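Local coordinates for protein nuclear receptor corepressor 2 (Homo sapiens, PDB 4A69) that acts as a transcriptional corepressor of nuclear receptors and probably silences genes by recruiting and activating a histone deacetylase, at residues C[74-77]-C[78-81]. Numbering follows the deposited sequence.
Sequences RKTV and AECV
The aliphatic CD of Lys75 lies over one face of the Glu79 carboxylate, 4.0 Å from Glu79 CD. Thr76 OG1 sits toward the opposite face. Thr76 N comes in at the edge and donates to Glu79 OE1 at 2.9 Å, using the anti lone pair in a nearly straight bond (166°). A water that also donates to Arg74 O gives OE1 a second hydrogen bond. Glu79 has CG anti to its carbonyl carbon (chi1 -64°) and an extended chi2 of 173°, which carries the carboxylate back to Thr76. In return Glu79 N donates weakly to Thr76 OG1, 3.5 Å away. This is a capping box, with Thr76 as N-cap of helix 77-87. An alanine in place of Glu79 would probably leave Thr76 N without its carboxylate acceptor and the start of the helix less firmly held. Regular helical bonding follows, from Cys80 N to Thr76 O (3.1 Å) and Val81 N to Val77 O (3.0 Å). The ammonium of Lys75 turns to Glu50 on helix 48-60, in a salt bridge. Val77 and Cys80 pack on helix 65-70, at Ala69, so the cap starts the last helix of the Myb-like domain against the two before it.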
ATOM      1  N   ARG C  74      30.068   4.040  11.175  1.00 43.06           N
ATOM      2  CA  ARG C  74      29.098   3.229  11.903  1.00 46.05           C
ATOM      3  C   ARG C  74      27.631   3.584  11.597  1.00 42.41           C
ATOM      4  O   ARG C  74      26.734   3.330  12.404  1.00 44.28           O
ATOM      5  CB  ARG C  74      29.406   3.207  13.409  1.00 50.38           C
ATOM      6  CG  ARG C  74      28.620   2.159  14.206  1.00 58.00           C
ATOM      7  CD  ARG C  74      28.737   0.731  13.654  1.00 61.77           C
ATOM      8  NE  ARG C  74      29.995   0.086  14.038  1.00 64.47           N
ATOM      9  CZ  ARG C  74      30.210  -0.524  15.204  1.00 65.68           C
ATOM     10  NH1 ARG C  74      29.250  -0.587  16.122  1.00 64.37           N
ATOM     11  NH2 ARG C  74      31.393  -1.074  15.457  1.00 67.50           N
ATOM     12  N   LYS C  75      27.395   4.154  10.420  1.00 37.53           N
ATOM     13  CA  LYS C  75      26.030   4.413   9.968  1.00 34.59           C
ATOM     14  C   LYS C  75      25.796   3.844   8.558  1.00 31.47           C
ATOM     15  O   LYS C  75      26.547   4.132   7.632  1.00 31.03           O
ATOM     16  CB  LYS C  75      25.682   5.916  10.050  1.00 34.07           C
ATOM     17  CG  LYS C  75      25.635   6.509  11.464  1.00 34.73           C
ATOM     18  CD  LYS C  75      24.679   5.754  12.388  1.00 34.84           C
ATOM     19  CE  LYS C  75      24.545   6.395  13.765  1.00 36.22           C
ATOM     20  NZ  LYS C  75      25.752   6.318  14.634  1.00 34.42           N
ATOM     21  N   THR C  76      24.764   3.017   8.421  1.00 29.97           N
ATOM     22  CA  THR C  76      24.343   2.463   7.125  1.00 27.89           C
ATOM     23  C   THR C  76      23.360   3.392   6.431  1.00 26.27           C
ATOM     24  O   THR C  76      22.834   4.326   7.037  1.00 26.61           O
ATOM     25  CB  THR C  76      23.605   1.116   7.277  1.00 27.81           C
ATOM     26  OG1 THR C  76      22.479   1.285   8.150  1.00 27.44           O
ATOM     27  CG2 THR C  76      24.525   0.025   7.802  1.00 27.39           C
ATOM     28  N   VAL C  77      23.090   3.108   5.165  1.00 25.17           N
ATOM     29  CA  VAL C  77      22.145   3.905   4.389  1.00 25.48           C
ATOM     30  C   VAL C  77      20.733   3.967   5.031  1.00 24.43           C
ATOM     31  O   VAL C  77      20.108   5.029   5.024  1.00 25.49           O
ATOM     32  CB  VAL C  77      22.158   3.485   2.891  1.00 25.67           C
ATOM     33  CG1 VAL C  77      21.884   1.997   2.739  1.00 27.10           C
ATOM     34  CG2 VAL C  77      21.175   4.306   2.074  1.00 25.41           C
ATOM     35  N   ALA C  78      20.263   2.866   5.629  1.00 22.95           N
ATOM     36  CA  ALA C  78      18.948   2.850   6.305  1.00 23.09           C
ATOM     37  C   ALA C  78      18.913   3.728   7.564  1.00 24.06           C
ATOM     38  O   ALA C  78      17.891   4.364   7.850  1.00 24.12           O
ATOM     39  CB  ALA C  78      18.512   1.428   6.647  1.00 20.82           C
ATOM     40  N   GLU C  79      20.017   3.745   8.316  1.00 23.34           N
ATOM     41  CA  GLU C  79      20.114   4.602   9.505  1.00 24.98           C
ATOM     42  C   GLU C  79      20.105   6.074   9.094  1.00 24.55           C
ATOM     43  O   GLU C  79      19.473   6.895   9.751  1.00 24.98           O
ATOM     44  CB  GLU C  79      21.346   4.246  10.349  1.00 25.72           C
ATOM     45  CG  GLU C  79      21.276   2.840  10.936  1.00 27.36           C
ATOM     46  CD  GLU C  79      22.555   2.410  11.627  1.00 29.99           C
ATOM     47  OE1 GLU C  79      23.628   2.454  10.984  1.00 30.49           O
ATOM     48  OE2 GLU C  79      22.486   2.012  12.814  1.00 30.53           O
ATOM     49  N   CYS C  80      20.783   6.387   7.988  1.00 24.51           N
ATOM     50  CA  CYS C  80      20.768   7.733   7.406  1.00 24.98           C
ATOM     51  C   CYS C  80      19.358   8.188   7.015  1.00 24.30           C
ATOM     52  O   CYS C  80      18.972   9.319   7.327  1.00 23.67           O
ATOM     53  CB  CYS C  80      21.687   7.819   6.191  1.00 26.36           C
ATOM     54  SG  CYS C  80      23.432   7.749   6.627  1.00 29.83           S
ATOM     55  N   VAL C  81      18.612   7.325   6.313  1.00 23.50           N
ATOM     56  CA  VAL C  81      17.191   7.594   6.019  1.00 21.64           C
ATOM     57  C   VAL C  81      16.432   7.867   7.328  1.00 21.87           C
ATOM     58  O   VAL C  81      15.718   8.858   7.423  1.00 21.91           O
ATOM     59  CB  VAL C  81      16.489   6.453   5.219  1.00 20.51           C
ATOM     60  CG1 VAL C  81      14.992   6.711   5.070  1.00 19.39           C
ATOM     61  CG2 VAL C  81      17.108   6.261   3.845  1.00 19.50           C
TER
HETATM   62  O   HOH W   1      25.468   0.854  11.771  1.00 33.89           O
HETATM   63  O   HOH W   2      21.058  -0.082   5.370  1.00 29.69           O